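PDB 6PON: adherence and virulence protein A from Streptococcus pneumoniae, which binds the host matrix protein fibronectin and serves the pneumococcus as an adherence and virulence factor. Local coordinates for the interface of chains A and B. Residues are numbered along the deposited sequence; one frame, centred on the assembly and turned at random. Chains: chain A/B, Adherence and virulence protein A.

Contact 1: the interface of chains A and B. Residues chain A 6, 173-174, 202, 206, 210; chain B 225-226, 241-242, 244.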
ATOM      1  N   PHE A   6      -7.033   5.303  18.874  1.00 13.08           N
ATOM      2  CA  PHE A   6      -6.754   4.049  18.186  1.00 12.17           C
ATOM      3  C   PHE A   6      -6.564   2.908  19.175  1.00 14.82           C
ATOM      4  O   PHE A   6      -7.177   1.843  19.039  1.00 16.21           O
ATOM      5  CB  PHE A   6      -5.508   4.211  17.315  1.00 15.02           C
ATOM      6  CG  PHE A   6      -5.149   2.985  16.534  1.00 13.85           C
ATOM      7  CD1 PHE A   6      -5.987   2.513  15.528  1.00 14.27           C
ATOM      8  CD2 PHE A   6      -3.974   2.301  16.788  1.00 15.15           C
ATOM      9  CE1 PHE A   6      -5.663   1.385  14.803  1.00 12.85           C
ATOM     10  CE2 PHE A   6      -3.641   1.162  16.036  1.00 14.98           C
ATOM     11  CZ  PHE A   6      -4.500   0.709  15.047  1.00 11.36           C
ATOM     12  N   PRO A 173     -11.619   7.412  11.776  1.00 18.09           N
ATOM     13  CA  PRO A 173     -11.050   6.514  10.758  1.00 14.76           C
ATOM     14  C   PRO A 173     -11.693   5.147  10.724  1.00 15.85           C
ATOM     15  O   PRO A 173     -11.651   4.482   9.682  1.00 17.47           O
ATOM     16  CB  PRO A 173      -9.575   6.411  11.174  1.00 15.17           C
ATOM     17  CG  PRO A 173      -9.596   6.618  12.658  1.00 14.06           C
ATOM     18  CD  PRO A 173     -10.703   7.626  12.913  1.00 15.39           C
ATOM     19  N   PHE A 174     -12.290   4.707  11.830  1.00 18.92           N
ATOM     20  CA  PHE A 174     -12.865   3.373  11.897  1.00 17.88           C
ATOM     21  C   PHE A 174     -14.174   3.266  11.106  1.00 19.10           C
ATOM     22  O   PHE A 174     -14.510   2.187  10.609  1.00 18.89           O
ATOM     23  CB  PHE A 174     -13.088   2.978  13.372  1.00 18.47           C
ATOM     24  CG  PHE A 174     -11.819   2.603  14.122  1.00 15.62           C
ATOM     25  CD1 PHE A 174     -11.280   1.332  14.008  1.00 17.22           C
ATOM     26  CD2 PHE A 174     -11.181   3.518  14.942  1.00 12.08           C
ATOM     27  CE1 PHE A 174     -10.110   0.969  14.702  1.00 17.85           C
ATOM     28  CE2 PHE A 174     -10.018   3.173  15.633  1.00 16.49           C
ATOM     29  CZ  PHE A 174      -9.474   1.889  15.508  1.00 14.03           C
ATOM     30  N   LEU A 202      -5.706   9.734  16.619  1.00 17.47           N
ATOM     31  CA  LEU A 202      -4.457   9.086  16.257  1.00 18.33           C
ATOM     32  C   LEU A 202      -3.318   9.786  16.986  1.00 15.30           C
ATOM     33  O   LEU A 202      -3.109  10.989  16.797  1.00 14.48           O
ATOM     34  CB  LEU A 202      -4.233   9.144  14.744  1.00 16.74           C
ATOM     35  CG  LEU A 202      -5.306   8.463  13.897  1.00 17.97           C
ATOM     36  CD1 LEU A 202      -4.891   8.508  12.428  1.00 15.23           C
ATOM     37  CD2 LEU A 202      -5.577   7.026  14.354  1.00 12.76           C
ATOM     38  N   THR A 206       1.006   6.290  16.417  1.00 15.92           N
ATOM     39  CA  THR A 206       0.044   5.624  15.553  1.00 15.88           C
ATOM     40  C   THR A 206       0.084   6.229  14.162  1.00 15.26           C
ATOM     41  O   THR A 206       0.163   5.510  13.159  1.00 13.35           O
ATOM     42  CB  THR A 206      -1.362   5.738  16.140  1.00 17.73           C
ATOM     43  OG1 THR A 206      -1.399   5.141  17.446  1.00 16.73           O
ATOM     44  CG2 THR A 206      -2.373   5.047  15.228  1.00 14.28           C
ATOM     45  N   LEU A 210       0.903   4.520  10.622  1.00 17.17           N
ATOM     46  CA  LEU A 210      -0.036   4.458   9.506  1.00 17.98           C
ATOM     47  C   LEU A 210       0.589   5.003   8.224  1.00 19.12           C
ATOM     48  O   LEU A 210       0.406   4.429   7.140  1.00 19.58           O
ATOM     49  CB  LEU A 210      -1.318   5.216   9.847  1.00 15.22           C
ATOM     50  CG  LEU A 210      -2.357   5.325   8.724  1.00 15.59           C
ATOM     51  CD1 LEU A 210      -2.656   3.979   8.102  1.00 10.61           C
ATOM     52  CD2 LEU A 210      -3.653   5.992   9.206  1.00 11.39           C
TER
ATOM     53  N   PHE B 225      -5.601  -1.661   8.493  1.00 19.54           N
ATOM     54  CA  PHE B 225      -4.959  -1.128   9.683  1.00 20.58           C
ATOM     55  C   PHE B 225      -5.978  -0.854  10.778  1.00 17.58           C
ATOM     56  O   PHE B 225      -5.685  -1.054  11.960  1.00 18.05           O
ATOM     57  CB  PHE B 225      -4.174   0.140   9.312  1.00 18.42           C
ATOM     58  CG  PHE B 225      -3.396   0.729  10.441  1.00 15.74           C
ATOM     59  CD1 PHE B 225      -2.147   0.238  10.764  1.00 18.36           C
ATOM     60  CD2 PHE B 225      -3.903   1.780  11.178  1.00 14.11           C
ATOM     61  CE1 PHE B 225      -1.413   0.786  11.819  1.00 18.08           C
ATOM     62  CE2 PHE B 225      -3.179   2.325  12.218  1.00 16.72           C
ATOM     63  CZ  PHE B 225      -1.927   1.832  12.538  1.00 13.83           C
ATOM     64  N   PHE B 226      -7.184  -0.435  10.400  1.00 21.07           N
ATOM     65  CA  PHE B 226      -8.255  -0.116  11.338  1.00 20.29           C
ATOM     66  C   PHE B 226      -9.247  -1.250  11.515  1.00 23.62           C
ATOM     67  O   PHE B 226     -10.298  -1.051  12.139  1.00 25.38           O
ATOM     68  CB  PHE B 226      -9.001   1.138  10.891  1.00 15.24           C
ATOM     69  CG  PHE B 226      -8.182   2.375  11.020  1.00 18.63           C
ATOM     70  CD1 PHE B 226      -7.993   2.965  12.264  1.00 14.74           C
ATOM     71  CD2 PHE B 226      -7.553   2.915   9.924  1.00 16.24           C
ATOM     72  CE1 PHE B 226      -7.230   4.070  12.401  1.00 12.17           C
ATOM     73  CE2 PHE B 226      -6.786   4.039  10.048  1.00 15.13           C
ATOM     74  CZ  PHE B 226      -6.613   4.621  11.290  1.00 14.85           C
ATOM     75  N   PRO B 241      -1.443  -1.293  20.197  1.00 16.14           N
ATOM     76  CA  PRO B 241      -2.424  -2.384  20.248  1.00 18.12           C
ATOM     77  C   PRO B 241      -2.223  -3.397  19.144  1.00 19.62           C
ATOM     78  O   PRO B 241      -2.866  -4.451  19.158  1.00 22.06           O
ATOM     79  CB  PRO B 241      -3.745  -1.652  20.056  1.00 16.74           C
ATOM     80  CG  PRO B 241      -3.366  -0.543  19.070  1.00 18.23           C
ATOM     81  CD  PRO B 241      -1.939  -0.144  19.415  1.00 17.58           C
ATOM     82  N   VAL B 242      -1.411  -3.038  18.160  1.00 19.58           N
ATOM     83  CA  VAL B 242      -0.844  -3.940  17.165  1.00 20.14           C
ATOM     84  C   VAL B 242       0.623  -3.571  17.042  1.00 21.67           C
ATOM     85  O   VAL B 242       1.042  -2.498  17.500  1.00 19.44           O
ATOM     86  CB  VAL B 242      -1.560  -3.821  15.795  1.00 21.05           C
ATOM     87  CG1 VAL B 242      -3.050  -4.104  15.925  1.00 19.19           C
ATOM     88  CG2 VAL B 242      -1.343  -2.449  15.167  1.00 17.09           C
ATOM     89  N   PHE B 244       3.987  -2.024  16.057  1.00 28.17           N
ATOM     90  CA  PHE B 244       4.485  -0.868  15.327  1.00 25.24           C
ATOM     91  C   PHE B 244       5.922  -1.130  14.872  1.00 28.10           C
ATOM     92  O   PHE B 244       6.566  -2.090  15.292  1.00 32.17           O
ATOM     93  CB  PHE B 244       4.416   0.395  16.199  1.00 21.91           C
ATOM     94  CG  PHE B 244       3.030   0.940  16.397  1.00 16.57           C
ATOM     95  CD1 PHE B 244       1.922   0.289  15.884  1.00 15.98           C
ATOM     96  CD2 PHE B 244       2.844   2.128  17.106  1.00 16.75           C
ATOM     97  CE1 PHE B 244       0.638   0.797  16.090  1.00 18.72           C
ATOM     98  CE2 PHE B 244       1.580   2.665  17.310  1.00 15.93           C
ATOM     99  CZ  PHE B 244       0.458   1.999  16.812  1.00 15.70           C
TER

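Contact 2: the interface of chains A and B. Residues chain A 14, 60-64; chain B 256, 259-260.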
ATOM      1  N   GLU A  14     -12.181  -5.444  23.806  1.00 21.69           N
ATOM      2  CA  GLU A  14     -11.885  -6.385  24.885  1.00 25.16           C
ATOM      3  C   GLU A  14     -12.789  -6.145  26.098  1.00 25.85           C
ATOM      4  O   GLU A  14     -13.335  -7.092  26.679  1.00 28.11           O
ATOM      5  CB  GLU A  14     -10.411  -6.244  25.259  1.00 22.88           C
ATOM      6  CG  GLU A  14      -9.856  -7.195  26.294  1.00 20.88           C
ATOM      7  CD  GLU A  14      -8.371  -6.917  26.561  1.00 30.86           C
ATOM      8  OE1 GLU A  14      -7.525  -7.170  25.655  1.00 36.51           O
ATOM      9  OE2 GLU A  14      -8.043  -6.412  27.668  1.00 26.72           O
ATOM     10  N   GLN A  60      -8.476   0.213  31.793  1.00 10.96           N
ATOM     11  CA  GLN A  60      -7.897  -1.088  31.492  1.00 13.25           C
ATOM     12  C   GLN A  60      -8.390  -2.102  32.518  1.00 18.26           C
ATOM     13  O   GLN A  60      -8.699  -1.749  33.658  1.00 19.85           O
ATOM     14  CB  GLN A  60      -6.360  -1.032  31.498  1.00 11.74           C
ATOM     15  CG  GLN A  60      -5.756  -0.641  32.850  1.00 14.70           C
ATOM     16  CD  GLN A  60      -4.313  -1.164  33.057  1.00 19.91           C
ATOM     17  OE1 GLN A  60      -3.373  -0.387  33.225  1.00 15.34           O
ATOM     18  NE2 GLN A  60      -4.153  -2.489  33.060  1.00 21.29           N
ATOM     19  N   LEU A  61      -8.496  -3.357  32.088  1.00 24.36           N
ATOM     20  CA  LEU A  61      -8.538  -4.460  33.034  1.00 21.35           C
ATOM     21  C   LEU A  61      -7.158  -4.570  33.664  1.00 23.15           C
ATOM     22  O   LEU A  61      -6.150  -4.163  33.070  1.00 19.15           O
ATOM     23  CB  LEU A  61      -8.932  -5.767  32.331  1.00 21.74           C
ATOM     24  CG  LEU A  61     -10.315  -5.801  31.675  1.00 24.96           C
ATOM     25  CD1 LEU A  61     -10.395  -6.799  30.542  1.00 24.93           C
ATOM     26  CD2 LEU A  61     -11.366  -6.129  32.721  1.00 24.56           C
ATOM     27  N   THR A  62      -7.102  -5.083  34.887  1.00 18.19           N
ATOM     28  CA  THR A  62      -5.809  -5.094  35.543  1.00 23.13           C
ATOM     29  C   THR A  62      -5.718  -6.267  36.501  1.00 24.38           C
ATOM     30  O   THR A  62      -6.733  -6.794  36.979  1.00 19.77           O
ATOM     31  CB  THR A  62      -5.534  -3.778  36.283  1.00 18.33           C
ATOM     32  OG1 THR A  62      -4.197  -3.798  36.771  1.00 20.04           O
ATOM     33  CG2 THR A  62      -6.490  -3.595  37.460  1.00 19.63           C
ATOM     34  N   GLN A  63      -4.469  -6.683  36.741  1.00 20.87           N
ATOM     35  CA  GLN A  63      -4.131  -7.708  37.719  1.00 26.10           C
ATOM     36  C   GLN A  63      -3.569  -7.134  39.008  1.00 22.18           C
ATOM     37  O   GLN A  63      -3.332  -7.890  39.947  1.00 27.84           O
ATOM     38  CB  GLN A  63      -3.109  -8.682  37.130  1.00 23.82           C
ATOM     39  CG  GLN A  63      -3.650  -9.535  36.013  1.00 26.25           C
ATOM     40  CD  GLN A  63      -4.630 -10.539  36.524  1.00 34.16           C
ATOM     41  OE1 GLN A  63      -5.759 -10.637  36.028  1.00 38.65           O
ATOM     42  NE2 GLN A  63      -4.218 -11.295  37.541  1.00 32.84           N
ATOM     43  N   THR A  64      -3.330  -5.829  39.058  1.00 21.90           N
ATOM     44  CA  THR A  64      -2.741  -5.206  40.228  1.00 21.95           C
ATOM     45  C   THR A  64      -3.668  -5.341  41.426  1.00 21.00           C
ATOM     46  O   THR A  64      -4.883  -5.174  41.311  1.00 22.20           O
ATOM     47  CB  THR A  64      -2.476  -3.730  39.935  1.00 24.46           C
ATOM     48  OG1 THR A  64      -1.467  -3.616  38.925  1.00 20.53           O
ATOM     49  CG2 THR A  64      -2.063  -2.965  41.206  1.00 24.32           C
TER
ATOM     50  N   SER B 256      -4.412  -5.709  28.984  1.00 21.68           N
ATOM     51  CA  SER B 256      -4.255  -5.577  30.426  1.00 19.27           C
ATOM     52  C   SER B 256      -2.839  -5.929  30.857  1.00 19.57           C
ATOM     53  O   SER B 256      -2.207  -5.185  31.612  1.00 22.56           O
ATOM     54  CB  SER B 256      -5.273  -6.475  31.141  1.00 30.62           C
ATOM     55  OG  SER B 256      -4.755  -6.990  32.377  1.00 35.38           O
ATOM     56  N   LEU B 259      -0.379  -3.211  29.676  1.00 16.79           N
ATOM     57  CA  LEU B 259      -0.413  -1.967  30.440  1.00 15.30           C
ATOM     58  C   LEU B 259       0.030  -2.165  31.895  1.00 14.91           C
ATOM     59  O   LEU B 259       0.761  -1.328  32.430  1.00 12.96           O
ATOM     60  CB  LEU B 259      -1.816  -1.371  30.356  1.00 14.04           C
ATOM     61  CG  LEU B 259      -2.164  -0.870  28.959  1.00 13.99           C
ATOM     62  CD1 LEU B 259      -3.550  -0.281  28.934  1.00 14.62           C
ATOM     63  CD2 LEU B 259      -1.135   0.169  28.499  1.00 17.58           C
ATOM     64  N   ASP B 260      -0.373  -3.270  32.540  1.00 14.34           N
ATOM     65  CA  ASP B 260       0.155  -3.588  33.874  1.00 20.67           C
ATOM     66  C   ASP B 260       1.675  -3.545  33.868  1.00 21.88           C
ATOM     67  O   ASP B 260       2.301  -2.972  34.769  1.00 18.58           O
ATOM     68  CB  ASP B 260      -0.312  -4.975  34.350  1.00 17.34           C
ATOM     69  CG  ASP B 260      -1.771  -4.999  34.819  1.00 21.98           C
ATOM     70  OD1 ASP B 260      -2.413  -3.924  34.880  1.00 21.03           O
ATOM     71  OD2 ASP B 260      -2.276  -6.098  35.139  1.00 23.56           O
TER
HETATM   72  O   HOH W   1      -6.465  -8.852  34.013  1.00 31.60           O

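Contact 1: the interface of chains A and B
B:Phe226, just past the C-terminal end of the long helix 204-225 of chain B, drives its ring into a pocket on chain A lined by A:Phe6, A:Pro173, A:Phe174, A:Leu202 and A:Leu210. This is an apolar, largely aromatic plug between two copies of the N-terminal domain of PavA, a member of the NFACT family, and within this patch no hydrogen bond joins the two chains. B:Phe226 buries 104 Å², more than any other residue of the patch. Its CG is anti to the carbonyl carbon (chi1 -69°), which turns the ring away from its own carbonyl and in among the chain A side chains. One face of the ring takes CB of A:Pro173, 3.6 Å from the centroid in a CH-pi contact; the opposite face is backed by CD2 of the neighbouring B:Phe225, so the ring is sandwiched between the partner's proline, set toward the rim, and its own chain. At the rim, CD1 points at the middle of the A:Phe174 face with the planes at 82°, while CD2 of A:Leu202 meets the edge in plane, tip to tip. CD2 of A:Leu210 touches CE2 of B:Phe226 at 3.8 Å.

A:Phe6, on helix 5-19, is the chain A counterpart, burying 68 Å². Its CG is anti to the backbone N (chi1 -179°), sending the ring between the two phenylalanines and B:Pro241. It stands edge-to-face to B:Phe226, its CD1 lying 3.7 Å from CE1 of that ring. The far end of A:Phe6 crosses B:Phe225 obliquely, CZ to CE2 at 3.5 Å, and the carbonyl O of B:Phe225 lies at its edge in plane. On the other flank CE2 packs on CG of B:Pro241, also at 3.5 Å. CD1 of A:Leu210 touches CD2 of B:Phe225 at 4.0 Å, its CB sitting over the rim of that face, and B:Phe244 brings its CE2 and CZ against A:Thr206 on helix 204-227.

Contact 2: the interface of chains A and B
The carboxylate of B:Asp260 is held by donors from the chain A segment 60-63, a polar clasp between a helix of one copy and a strand end of the other. OD1 takes two of them: the hydroxyl OG1 of A:Thr62 at 2.6 Å, arriving on the syn side, and the side-chain amide NE2 of A:Gln60 at 2.9 Å, which comes from above the carboxylate plane, 45° out of it. The A:Gln60 bond is bent, with OD1 tilted from the amide plane, and the two donors lie on opposite faces of the carboxylate. OD2 accepts the backbone N-H of A:Gln63 at 2.8 Å, again on the syn side and fairly straight, 161° at the hydrogen. With both oxygens engaged, the rotation of the carboxylate should be well fixed, and this cluster of donors would be expected to stabilise a negative charge on it.

Behind this shell, A:Gln60 is steadied by its own neighbour: NE2 also donates to the carbonyl O of A:Leu61, at 2.6 Å and almost within the amide plane. CG of A:Gln60 sits between the backbone N and the carbonyl carbon (chi1 62°), and the extended chain beyond it lays the amide over CB of B:Leu259. OG1 of A:Thr62 accepts the backbone N-H of A:Thr64 at 3.2 Å, which may help to orient the hydroxyl toward B:Asp260. A water joins OE1 of A:Gln63 to the hydroxyl OG of B:Ser256, whose CB packs on A:Leu61.

B:Ser256, B:Leu259 and B:Asp260 share the face of the C-terminal helix 255-263 of chain B that lies against strand 58-61 of chain A and the loop leaving it.

Contact 1 and contact 2 lie about 20 Å apart between the centres of their C-alpha atoms, on one two-fold symmetric interface, so each recurs with the chains exchanged. Helix 5-19 of chain A supplies A:Phe6 to contact 1 and only grazes contact 2 through A:Glu14. On chain B, the segment after the long helix carries the aromatic plug and then, past two short strands, the C-terminal helix. The C-terminal part of each copy thus reaches over to the other, apolar at contact 1 and polar at contact 2. This mutual reach would be consistent with a dimer, though the structure alone does not show one in solution.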